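Side-chain contacts in prophenoloxidase b (Marsupenaeus japonicus, PDB 3WKY), which is the hemolymph precursor of a type 3 copper phenoloxidase, which probably hydroxylates monophenols and oxidises o-diphenols once activated: residues Tyr208-Glu211 with Arg217-Glu220; His306-Gly311 with Asp401-Arg406; Ile335-Glu340 with Asp346-Asp351. One frame throughout, in Å; residues are numbered along the deposited sequence.

Contact 1: Tyr208-Glu211 with Arg217-Glu220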
ATOM      1  N   TYR A 208     -11.185  -6.052  38.929  1.00 18.90           N
ATOM      2  CA  TYR A 208     -10.000  -6.841  38.681  1.00 16.69           C
ATOM      3  C   TYR A 208      -8.913  -6.562  39.713  1.00 16.76           C
ATOM      4  O   TYR A 208      -7.950  -7.338  39.839  1.00 18.01           O
ATOM      5  CB  TYR A 208      -9.498  -6.584  37.259  1.00 14.14           C
ATOM      6  CG  TYR A 208      -9.133  -5.139  36.983  1.00 15.57           C
ATOM      7  CD1 TYR A 208      -7.874  -4.659  37.294  1.00 19.65           C
ATOM      8  CD2 TYR A 208     -10.045  -4.267  36.386  1.00 16.84           C
ATOM      9  CE1 TYR A 208      -7.522  -3.347  37.034  1.00 18.72           C
ATOM     10  CE2 TYR A 208      -9.699  -2.944  36.120  1.00 17.60           C
ATOM     11  CZ  TYR A 208      -8.440  -2.497  36.452  1.00 16.71           C
ATOM     12  OH  TYR A 208      -8.067  -1.187  36.196  1.00 20.35           O
ATOM     13  N   TYR A 209      -9.076  -5.475  40.464  1.00 16.93           N
ATOM     14  CA  TYR A 209      -8.076  -5.126  41.470  0.52 20.04           C
ATOM     15  C   TYR A 209      -8.428  -5.673  42.861  1.00 23.94           C
ATOM     16  O   TYR A 209      -7.724  -5.405  43.839  1.00 25.69           O
ATOM     17  CB  TYR A 209      -7.840  -3.605  41.491  0.52 21.05           C
ATOM     18  CG  TYR A 209      -9.113  -2.794  41.362  0.52 24.03           C
ATOM     19  CD1 TYR A 209      -9.675  -2.519  40.112  0.52 18.21           C
ATOM     20  CD2 TYR A 209      -9.760  -2.312  42.490  0.52 22.84           C
ATOM     21  CE1 TYR A 209     -10.847  -1.781  40.002  0.52 18.56           C
ATOM     22  CE2 TYR A 209     -10.919  -1.575  42.389  0.52 22.35           C
ATOM     23  CZ  TYR A 209     -11.459  -1.309  41.151  0.52 25.89           C
ATOM     24  OH  TYR A 209     -12.624  -0.580  41.070  0.52 23.77           O
ATOM     25  N   ILE A 210      -9.506  -6.450  42.942  1.00 19.10           N
ATOM     26  CA  ILE A 210      -9.917  -7.029  44.221  1.00 21.89           C
ATOM     27  C   ILE A 210      -8.786  -7.851  44.838  1.00 27.79           C
ATOM     28  O   ILE A 210      -7.979  -8.454  44.125  1.00 23.85           O
ATOM     29  CB  ILE A 210     -11.185  -7.907  44.064  1.00 22.16           C
ATOM     30  CG1 ILE A 210     -11.893  -8.105  45.413  1.00 25.33           C
ATOM     31  CG2 ILE A 210     -10.859  -9.261  43.421  1.00 23.47           C
ATOM     32  CD1 ILE A 210     -12.747  -6.915  45.828  1.00 21.98           C
ATOM     33  N   GLU A 211      -8.688  -7.865  46.163  1.00 29.35           N
ATOM     34  CA  GLU A 211      -7.716  -8.732  46.821  0.56 32.44           C
ATOM     35  C   GLU A 211      -7.994 -10.172  46.409  1.00 29.37           C
ATOM     36  O   GLU A 211      -9.121 -10.648  46.555  1.00 31.51           O
ATOM     37  CB  GLU A 211      -7.803  -8.595  48.343  0.56 36.43           C
ATOM     38  CG  GLU A 211      -6.533  -8.048  48.988  0.56 39.81           C
ATOM     39  CD  GLU A 211      -5.416  -9.074  49.058  0.56 32.26           C
ATOM     40  OE1 GLU A 211      -5.653 -10.188  49.572  0.56 33.79           O
ATOM     41  OE2 GLU A 211      -4.298  -8.762  48.602  0.56 42.14           O
ATOM     42  N   ARG A 217     -13.730 -17.577  41.531  1.00 19.81           N
ATOM     43  CA  ARG A 217     -13.826 -17.762  40.076  1.00 17.72           C
ATOM     44  C   ARG A 217     -14.152 -16.460  39.346  1.00 16.72           C
ATOM     45  O   ARG A 217     -14.966 -16.435  38.411  1.00 17.46           O
ATOM     46  CB  ARG A 217     -14.845 -18.869  39.751  1.00 17.73           C
ATOM     47  CG  ARG A 217     -14.400 -20.218  40.323  1.00 20.65           C
ATOM     48  CD  ARG A 217     -15.545 -21.225  40.457  1.00 22.95           C
ATOM     49  NE  ARG A 217     -16.081 -21.619  39.159  1.00 20.67           N
ATOM     50  CZ  ARG A 217     -17.076 -22.487  38.987  1.00 25.22           C
ATOM     51  NH1 ARG A 217     -17.664 -23.070  40.037  1.00 17.46           N
ATOM     52  NH2 ARG A 217     -17.493 -22.768  37.760  1.00 18.61           N
ATOM     53  N   ARG A 218     -13.515 -15.374  39.784  1.00 16.57           N
ATOM     54  CA  ARG A 218     -13.813 -14.045  39.240  1.00 18.84           C
ATOM     55  C   ARG A 218     -13.373 -13.923  37.777  1.00 17.56           C
ATOM     56  O   ARG A 218     -14.020 -13.240  36.980  1.00 16.68           O
ATOM     57  CB  ARG A 218     -13.116 -12.949  40.058  1.00 20.81           C
ATOM     58  CG  ARG A 218     -13.731 -11.541  39.872  1.00 18.94           C
ATOM     59  CD  ARG A 218     -12.752 -10.443  40.291  1.00 17.96           C
ATOM     60  NE  ARG A 218     -11.549 -10.558  39.468  1.00 20.01           N
ATOM     61  CZ  ARG A 218     -11.460 -10.111  38.219  1.00 17.72           C
ATOM     62  NH1 ARG A 218     -12.471  -9.448  37.671  1.00 17.07           N
ATOM     63  NH2 ARG A 218     -10.349 -10.309  37.528  1.00 21.37           N
ATOM     64  N   GLY A 219     -12.255 -14.556  37.446  1.00 17.32           N
ATOM     65  CA  GLY A 219     -11.767 -14.576  36.073  1.00 18.04           C
ATOM     66  C   GLY A 219     -12.719 -15.319  35.164  1.00 18.54           C
ATOM     67  O   GLY A 219     -12.964 -14.919  34.022  1.00 17.56           O
ATOM     68  N   GLU A 220     -13.279 -16.419  35.668  1.00 14.50           N
ATOM     69  CA  GLU A 220     -14.263 -17.147  34.902  1.00 14.48           C
ATOM     70  C   GLU A 220     -15.551 -16.335  34.746  1.00 16.75           C
ATOM     71  O   GLU A 220     -16.200 -16.367  33.689  1.00 15.63           O
ATOM     72  CB  GLU A 220     -14.547 -18.511  35.558  1.00 13.41           C
ATOM     73  CG  GLU A 220     -15.608 -19.302  34.835  1.00 15.72           C
ATOM     74  CD  GLU A 220     -15.829 -20.647  35.480  1.00 18.14           C
ATOM     75  OE1 GLU A 220     -15.222 -20.872  36.558  1.00 21.21           O
ATOM     76  OE2 GLU A 220     -16.578 -21.477  34.907  1.00 18.14           O
TER
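Arg218 sends CG anti to its backbone N (chi1 -160°), toward Tyr208, and a bend further out at chi3 (60°) turns the guanidinium broadside to that residue. What lies over the guanidinium face is the main chain of Tyr208: its CA stands above the centre of the plane, 3.6 Å from Arg218 CZ. Tyr208 CB adds a looser touch, 3.8 Å from Arg218 NH2. The Tyr208 ring itself leads away from the arginine, because CG is placed between the backbone N and the carbonyl carbon; its OH is thereby delivered to Ala71 O and Ser77 OG. Lower on the arginine, Ile210 CG2 meets the methylene CD of Arg218 at 3.8 Å, the two side chains crossing obliquely. This contact packs the first residue of helix 218-239 against the early part of the loop that follows helix 193-205. In the helical core of the type 3 copper domain these two helices carry His199, His203 and His226 of the copper cluster, so Arg218 packs the turn joining ligand-bearing helices. With Tyr208 CA packed over one face, the guanidinium spends its N-H groups on other partners: NH1 reaches Glu343 and the carbonyl of Asn206, and NH2 reaches Glu340. The two acidic neighbours would be expected to stabilise its positive charge in this buried setting. One residue earlier, Arg217 at the N-cap points another way and salt-bridges Glu220 within the first helical turn. Arg217 NE lies 2.8 Å from Glu220 OE1, which it approaches from above the carboxylate plane, 38° out of it.

Contact 2: His306-Gly311 with Asp401-Arg406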
ATOM      1  N   HIS A 306       0.086 -19.375  23.396  1.00 14.41           N
ATOM      2  CA  HIS A 306       0.985 -20.515  23.610  1.00 13.91           C
ATOM      3  C   HIS A 306       0.560 -21.332  24.834  1.00 16.55           C
ATOM      4  O   HIS A 306       0.440 -22.557  24.758  1.00 19.31           O
ATOM      5  CB  HIS A 306       2.427 -20.059  23.800  1.00 14.73           C
ATOM      6  CG  HIS A 306       3.372 -21.175  24.128  1.00 16.46           C
ATOM      7  ND1 HIS A 306       3.808 -22.085  23.185  1.00 21.18           N
ATOM      8  CD2 HIS A 306       3.968 -21.529  25.292  1.00 20.55           C
ATOM      9  CE1 HIS A 306       4.623 -22.954  23.758  1.00 21.74           C
ATOM     10  NE2 HIS A 306       4.737 -22.641  25.037  1.00 22.34           N
ATOM     11  N   GLY A 307       0.363 -20.652  25.962  1.00 15.32           N
ATOM     12  CA  GLY A 307      -0.038 -21.332  27.190  1.00 13.13           C
ATOM     13  C   GLY A 307      -1.342 -22.092  27.023  1.00 16.78           C
ATOM     14  O   GLY A 307      -1.487 -23.238  27.485  1.00 17.05           O
ATOM     15  N   ILE A 308      -2.315 -21.457  26.383  1.00 14.72           N
ATOM     16  CA  ILE A 308      -3.579 -22.129  26.108  1.00 14.75           C
ATOM     17  C   ILE A 308      -3.347 -23.378  25.259  1.00 18.39           C
ATOM     18  O   ILE A 308      -3.882 -24.459  25.550  1.00 16.58           O
ATOM     19  CB  ILE A 308      -4.565 -21.176  25.408  1.00 14.99           C
ATOM     20  CG1 ILE A 308      -5.089 -20.146  26.416  1.00 16.72           C
ATOM     21  CG2 ILE A 308      -5.717 -21.962  24.768  1.00 15.18           C
ATOM     22  CD1 ILE A 308      -5.866 -18.975  25.786  1.00 17.05           C
ATOM     23  N   ASP A 309      -2.536 -23.232  24.214  1.00 18.06           N
ATOM     24  CA  ASP A 309      -2.336 -24.319  23.255  1.00 17.96           C
ATOM     25  C   ASP A 309      -1.586 -25.513  23.834  1.00 17.46           C
ATOM     26  O   ASP A 309      -1.854 -26.659  23.440  1.00 21.54           O
ATOM     27  CB  ASP A 309      -1.617 -23.810  21.998  1.00 17.31           C
ATOM     28  CG  ASP A 309      -2.477 -22.856  21.167  1.00 22.90           C
ATOM     29  OD1 ASP A 309      -3.698 -22.763  21.413  1.00 22.21           O
ATOM     30  OD2 ASP A 309      -1.921 -22.193  20.256  1.00 21.32           O
ATOM     31  N   VAL A 310      -0.672 -25.265  24.774  1.00 14.69           N
ATOM     32  CA  VAL A 310       0.056 -26.374  25.414  1.00 18.21           C
ATOM     33  C   VAL A 310      -0.572 -26.839  26.728  1.00 23.76           C
ATOM     34  O   VAL A 310      -0.133 -27.837  27.305  1.00 19.21           O
ATOM     35  CB  VAL A 310       1.540 -26.051  25.677  1.00 19.47           C
ATOM     36  CG1 VAL A 310       2.255 -25.716  24.363  1.00 20.05           C
ATOM     37  CG2 VAL A 310       1.673 -24.910  26.719  1.00 16.94           C
ATOM     38  N   GLY A 311      -1.582 -26.113  27.200  1.00 17.36           N
ATOM     39  CA  GLY A 311      -2.343 -26.526  28.375  1.00 19.26           C
ATOM     40  C   GLY A 311      -1.775 -26.146  29.735  1.00 21.92           C
ATOM     41  O   GLY A 311      -2.157 -26.724  30.752  1.00 19.04           O
ATOM     42  N   ASP A 401     -13.777 -12.834  23.709  1.00 13.35           N
ATOM     43  CA  ASP A 401     -14.528 -14.089  23.790  1.00 16.45           C
ATOM     44  C   ASP A 401     -13.867 -15.166  22.922  1.00 16.08           C
ATOM     45  O   ASP A 401     -13.909 -16.361  23.247  1.00 14.60           O
ATOM     46  CB  ASP A 401     -15.980 -13.890  23.370  1.00 11.87           C
ATOM     47  CG  ASP A 401     -16.861 -15.063  23.767  1.00 19.46           C
ATOM     48  OD1 ASP A 401     -17.032 -15.289  24.985  1.00 20.40           O
ATOM     49  OD2 ASP A 401     -17.375 -15.764  22.875  1.00 20.07           O
ATOM     50  N   ASN A 402     -13.273 -14.745  21.807  1.00 14.36           N
ATOM     51  CA  ASN A 402     -12.525 -15.667  20.952  1.00 12.92           C
ATOM     52  C   ASN A 402     -11.349 -16.303  21.679  1.00 15.98           C
ATOM     53  O   ASN A 402     -11.042 -17.474  21.450  1.00 15.51           O
ATOM     54  CB  ASN A 402     -12.004 -14.952  19.680  1.00 14.44           C
ATOM     55  CG  ASN A 402     -13.076 -14.771  18.624  1.00 17.20           C
ATOM     56  OD1 ASN A 402     -14.173 -15.345  18.716  1.00 17.13           O
ATOM     57  ND2 ASN A 402     -12.753 -13.983  17.587  1.00 15.21           N
ATOM     58  N   VAL A 403     -10.660 -15.533  22.522  1.00 13.15           N
ATOM     59  CA  VAL A 403      -9.559 -16.085  23.302  1.00 13.03           C
ATOM     60  C   VAL A 403     -10.114 -17.146  24.252  1.00 14.17           C
ATOM     61  O   VAL A 403      -9.567 -18.251  24.373  1.00 14.41           O
ATOM     62  CB  VAL A 403      -8.844 -15.014  24.136  1.00 13.13           C
ATOM     63  CG1 VAL A 403      -7.663 -15.627  24.910  1.00 12.44           C
ATOM     64  CG2 VAL A 403      -8.337 -13.863  23.229  1.00 13.95           C
ATOM     65  N   PHE A 404     -11.195 -16.800  24.931  1.00 12.19           N
ATOM     66  CA  PHE A 404     -11.806 -17.758  25.867  1.00 14.70           C
ATOM     67  C   PHE A 404     -12.288 -19.029  25.161  1.00 16.17           C
ATOM     68  O   PHE A 404     -12.101 -20.135  25.674  1.00 15.93           O
ATOM     69  CB  PHE A 404     -12.942 -17.091  26.649  1.00 13.67           C
ATOM     70  CG  PHE A 404     -12.466 -16.107  27.701  1.00 14.74           C
ATOM     71  CD1 PHE A 404     -11.506 -16.478  28.634  1.00 15.62           C
ATOM     72  CD2 PHE A 404     -12.969 -14.806  27.746  1.00 12.34           C
ATOM     73  CE1 PHE A 404     -11.064 -15.578  29.612  1.00 11.99           C
ATOM     74  CE2 PHE A 404     -12.532 -13.906  28.722  1.00 13.61           C
ATOM     75  CZ  PHE A 404     -11.573 -14.297  29.655  1.00 12.78           C
ATOM     76  N   HIS A 405     -12.893 -18.876  23.985  1.00 13.84           N
ATOM     77  CA  HIS A 405     -13.385 -20.031  23.213  1.00 14.59           C
ATOM     78  C   HIS A 405     -12.197 -20.854  22.714  1.00 15.41           C
ATOM     79  O   HIS A 405     -12.261 -22.086  22.665  1.00 14.71           O
ATOM     80  CB  HIS A 405     -14.264 -19.560  22.039  1.00 14.03           C
ATOM     81  CG  HIS A 405     -14.769 -20.669  21.167  1.00 18.70           C
ATOM     82  ND1 HIS A 405     -15.651 -21.628  21.618  1.00 22.62           N
ATOM     83  CD2 HIS A 405     -14.525 -20.965  19.867  1.00 20.75           C
ATOM     84  CE1 HIS A 405     -15.925 -22.470  20.636  1.00 18.75           C
ATOM     85  NE2 HIS A 405     -15.261 -22.085  19.561  1.00 22.19           N
ATOM     86  N   ARG A 406     -11.105 -20.181  22.350  1.00 13.59           N
ATOM     87  CA  ARG A 406      -9.879 -20.892  21.990  1.00 15.21           C
ATOM     88  C   ARG A 406      -9.484 -21.824  23.125  1.00 17.15           C
ATOM     89  O   ARG A 406      -9.136 -22.992  22.901  1.00 16.37           O
ATOM     90  CB  ARG A 406      -8.730 -19.915  21.732  1.00 15.41           C
ATOM     91  CG  ARG A 406      -7.441 -20.584  21.226  1.00 16.85           C
ATOM     92  CD  ARG A 406      -6.273 -19.576  21.257  1.00 18.36           C
ATOM     93  NE  ARG A 406      -5.055 -20.109  20.642  1.00 21.78           N
ATOM     94  CZ  ARG A 406      -4.601 -19.745  19.443  1.00 26.48           C
ATOM     95  NH1 ARG A 406      -5.257 -18.842  18.714  1.00 20.43           N
ATOM     96  NH2 ARG A 406      -3.483 -20.283  18.973  1.00 22.60           N
TER
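Asp309 and Arg406 meet at about a right angle as side chains, yet their flat ends are nearly coplanar, with 24° between carboxylate and guanidinium. They join helix 294-310 to helix 391-409, two helices of the copper-containing domain that run roughly parallel (26°), their short segments 10.7 Å apart at the axes; the second helix also carries His397 of the copper cluster. Arg406, extended from CG to NE, reaches across to the neighbouring helix and grips the carboxylate side-on, one nitrogen to each oxygen. The straighter bond runs from Arg406 NH2 to Asp309 OD2 at 2.8 Å (171°), within the guanidinium plane and on the syn lone pair. The other, Arg406 NE to Asp309 OD1 at 3.1 Å, is tilted from both planes. This twofold grip fixes the rotation of both groups, while Tyr305 makes a cation-pi contact with the arginine. Asp309 O accepts a hydrogen bond from Asn241 ND2 of the second subunit. Beside the ion pair, Ile308 adds aliphatic contacts. Ile308 CG2 lies against the end of the other segment, 4.2 Å from Arg406 CG, whereas its other branch reaches Val403; those two side chains cross at about a right angle, with Ile308 CD1 3.9 Å from Val403 CG1.

Contact 3: Ile335-Glu340 with Asp346-Asp351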
ATOM      1  N   ILE A 335     -10.365 -22.082  32.847  1.00 16.40           N
ATOM      2  CA  ILE A 335     -11.072 -20.890  32.361  1.00 15.95           C
ATOM      3  C   ILE A 335     -10.881 -19.704  33.315  1.00 19.25           C
ATOM      4  O   ILE A 335     -10.736 -18.549  32.872  1.00 15.84           O
ATOM      5  CB  ILE A 335     -12.578 -21.177  32.107  1.00 16.71           C
ATOM      6  CG1 ILE A 335     -13.320 -19.910  31.648  1.00 14.56           C
ATOM      7  CG2 ILE A 335     -13.258 -21.757  33.364  1.00 13.30           C
ATOM      8  CD1 ILE A 335     -12.790 -19.340  30.300  1.00 15.46           C
ATOM      9  N   ASN A 336     -10.839 -19.977  34.623  1.00 15.81           N
ATOM     10  CA  ASN A 336     -10.613 -18.917  35.599  1.00 17.34           C
ATOM     11  C   ASN A 336      -9.197 -18.356  35.515  1.00 18.59           C
ATOM     12  O   ASN A 336      -8.998 -17.141  35.559  1.00 17.24           O
ATOM     13  CB  ASN A 336     -10.876 -19.399  37.027  1.00 17.23           C
ATOM     14  CG  ASN A 336     -10.855 -18.260  38.026  1.00 18.70           C
ATOM     15  OD1 ASN A 336     -11.556 -17.255  37.855  1.00 18.71           O
ATOM     16  ND2 ASN A 336     -10.035 -18.391  39.058  1.00 20.15           N
ATOM     17  N   LEU A 337      -8.212 -19.249  35.405  1.00 17.94           N
ATOM     18  CA  LEU A 337      -6.813 -18.840  35.285  1.00 15.34           C
ATOM     19  C   LEU A 337      -6.577 -17.993  34.037  1.00 17.26           C
ATOM     20  O   LEU A 337      -5.818 -17.010  34.079  1.00 17.28           O
ATOM     21  CB  LEU A 337      -5.906 -20.078  35.244  1.00 18.33           C
ATOM     22  CG  LEU A 337      -5.747 -20.777  36.600  1.00 19.41           C
ATOM     23  CD1 LEU A 337      -5.208 -22.192  36.407  1.00 19.34           C
ATOM     24  CD2 LEU A 337      -4.823 -19.975  37.509  1.00 19.21           C
ATOM     25  N   VAL A 338      -7.205 -18.386  32.928  1.00 16.59           N
ATOM     26  CA  VAL A 338      -7.080 -17.624  31.668  1.00 14.28           C
ATOM     27  C   VAL A 338      -7.751 -16.266  31.835  1.00 16.27           C
ATOM     28  O   VAL A 338      -7.195 -15.237  31.433  1.00 16.89           O
ATOM     29  CB  VAL A 338      -7.700 -18.410  30.476  1.00 18.08           C
ATOM     30  CG1 VAL A 338      -7.762 -17.541  29.209  1.00 16.59           C
ATOM     31  CG2 VAL A 338      -6.893 -19.670  30.205  1.00 16.23           C
ATOM     32  N   GLY A 339      -8.928 -16.254  32.465  1.00 14.73           N
ATOM     33  CA  GLY A 339      -9.626 -15.004  32.719  1.00 15.19           C
ATOM     34  C   GLY A 339      -8.804 -14.035  33.549  1.00 17.73           C
ATOM     35  O   GLY A 339      -8.708 -12.851  33.204  1.00 16.47           O
ATOM     36  N   GLU A 340      -8.208 -14.520  34.644  1.00 15.94           N
ATOM     37  CA  GLU A 340      -7.381 -13.643  35.482  1.00 15.60           C
ATOM     38  C   GLU A 340      -6.154 -13.148  34.717  1.00 15.08           C
ATOM     39  O   GLU A 340      -5.674 -12.039  34.951  1.00 16.47           O
ATOM     40  CB  GLU A 340      -6.931 -14.353  36.766  1.00 18.26           C
ATOM     41  CG  GLU A 340      -8.079 -14.758  37.731  1.00 19.02           C
ATOM     42  CD  GLU A 340      -8.639 -13.583  38.536  1.00 27.52           C
ATOM     43  OE1 GLU A 340      -8.339 -12.410  38.214  1.00 20.24           O
ATOM     44  OE2 GLU A 340      -9.386 -13.830  39.507  1.00 23.52           O
ATOM     45  N   ASP A 346      -5.936 -11.139  38.931  1.00 16.44           N
ATOM     46  CA  ASP A 346      -4.951 -11.863  39.739  1.00 20.71           C
ATOM     47  C   ASP A 346      -4.126 -12.804  38.857  1.00 21.96           C
ATOM     48  O   ASP A 346      -4.176 -14.031  38.990  1.00 21.41           O
ATOM     49  CB  ASP A 346      -5.674 -12.639  40.838  1.00 18.86           C
ATOM     50  CG  ASP A 346      -4.725 -13.399  41.747  1.00 25.55           C
ATOM     51  OD1 ASP A 346      -3.587 -12.932  41.951  1.00 24.41           O
ATOM     52  OD2 ASP A 346      -5.132 -14.468  42.250  1.00 26.46           O
ATOM     53  N   SER A 347      -3.361 -12.221  37.940  1.00 19.64           N
ATOM     54  CA  SER A 347      -2.639 -13.009  36.949  1.00 15.97           C
ATOM     55  C   SER A 347      -1.523 -13.836  37.588  1.00 17.59           C
ATOM     56  O   SER A 347      -0.830 -13.354  38.492  1.00 20.46           O
ATOM     57  CB  SER A 347      -2.009 -12.069  35.907  1.00 14.44           C
ATOM     58  OG  SER A 347      -1.164 -12.797  35.034  1.00 19.80           O
ATOM     59  N   VAL A 348      -1.323 -15.056  37.096  1.00 18.43           N
ATOM     60  CA  VAL A 348      -0.177 -15.850  37.535  1.00 17.75           C
ATOM     61  C   VAL A 348       1.161 -15.247  37.108  1.00 21.79           C
ATOM     62  O   VAL A 348       2.198 -15.574  37.686  1.00 18.82           O
ATOM     63  CB  VAL A 348      -0.244 -17.334  37.088  1.00 22.43           C
ATOM     64  CG1 VAL A 348      -1.467 -18.017  37.696  1.00 21.49           C
ATOM     65  CG2 VAL A 348      -0.251 -17.448  35.564  1.00 20.03           C
ATOM     66  N   ASN A 349       1.160 -14.354  36.119  1.00 19.97           N
ATOM     67  CA  ASN A 349       2.435 -13.841  35.625  1.00 19.17           C
ATOM     68  C   ASN A 349       2.275 -12.558  34.807  1.00 19.54           C
ATOM     69  O   ASN A 349       2.308 -12.597  33.572  1.00 18.29           O
ATOM     70  CB  ASN A 349       3.123 -14.925  34.781  1.00 19.27           C
ATOM     71  CG  ASN A 349       4.625 -14.721  34.659  1.00 23.01           C
ATOM     72  OD1 ASN A 349       5.134 -13.608  34.796  1.00 21.24           O
ATOM     73  ND2 ASN A 349       5.341 -15.804  34.395  1.00 21.10           N
ATOM     74  N   PRO A 350       2.078 -11.424  35.494  1.00 19.97           N
ATOM     75  CA  PRO A 350       1.886 -10.131  34.826  1.00 20.34           C
ATOM     76  C   PRO A 350       2.978  -9.812  33.813  1.00 21.31           C
ATOM     77  O   PRO A 350       2.662  -9.264  32.747  1.00 17.47           O
ATOM     78  CB  PRO A 350       1.941  -9.135  35.989  1.00 24.53           C
ATOM     79  CG  PRO A 350       1.380  -9.909  37.146  1.00 24.68           C
ATOM     80  CD  PRO A 350       1.881 -11.324  36.956  1.00 22.32           C
ATOM     81  N   ASP A 351       4.234 -10.135  34.122  1.00 20.11           N
ATOM     82  CA  ASP A 351       5.341  -9.742  33.238  1.00 22.98           C
ATOM     83  C   ASP A 351       5.309 -10.502  31.915  1.00 20.69           C
ATOM     84  O   ASP A 351       5.811 -10.020  30.901  1.00 20.32           O
ATOM     85  CB  ASP A 351       6.706  -9.962  33.902  1.00 23.79           C
ATOM     86  CG  ASP A 351       7.011  -8.947  34.985  1.00 29.71           C
ATOM     87  OD1 ASP A 351       6.209  -8.015  35.200  1.00 27.60           O
ATOM     88  OD2 ASP A 351       8.085  -9.073  35.607  1.00 28.94           O
TER
HETATM   89  O   HOH W   1      -3.797 -16.332  35.857  1.00 19.33           O
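Glu340 OE1 is gripped from two quarters: the backbone N of Asp346 donates to it at 2.8 Å, and Arg218 forms a salt bridge with it. Glu340 thus ties helix 334-343 to the loop that leads into helix 350-353, a short link between two helices of the copper-containing domain that includes an ST turn. Its chain bends at chi2 (-77°), which brings OE1 to the backbone N of Asp346; the N-H arrives from above the carboxylate plane, 55° out of it. The Asp346 carboxylate stays apart, Asp346 OD2 being 5.1 Å from Glu340 OE2, and Arg218 probably eases this likeness of charge by neutralising Glu340. Nearly one helical turn before Glu340, Leu337 crosses Val348 at about a right angle, Leu337 CD2 touching Val348 CG1 at 3.9 Å. A water completes the join, donating to Leu337 O at 2.8 Å and accepting from Val348 N at 3.0 Å. The ST turn comes just before the helix whose N-cap is Asn349: Ser347 OG, anti to its own backbone N, accepts from Asn349 N at 3.0 Å.

Along the chain contact 1 comes first and closes before the others open; contact 3 then falls between the two halves of contact 2. All lie in the copper-containing domain, with helix 334-343 of contact 3 in the middle. Contacts 1 and 3 have centres 9 Å apart and are joined by a shared salt bridge and by a probable hydrogen bond from Glu220 N to Asn336 OD1 (2.9 Å). Contacts 2 and 3, centres 12 Å apart, meet through the Phe404 ring, whose CE1 is 3.5 Å from Gly339 CA. Contacts 1 and 2, 19 Å between centres, do not touch. Helix 334-343 thereby bridges helices 218-239 and 391-409, which carry copper-site histidines His226 and His397.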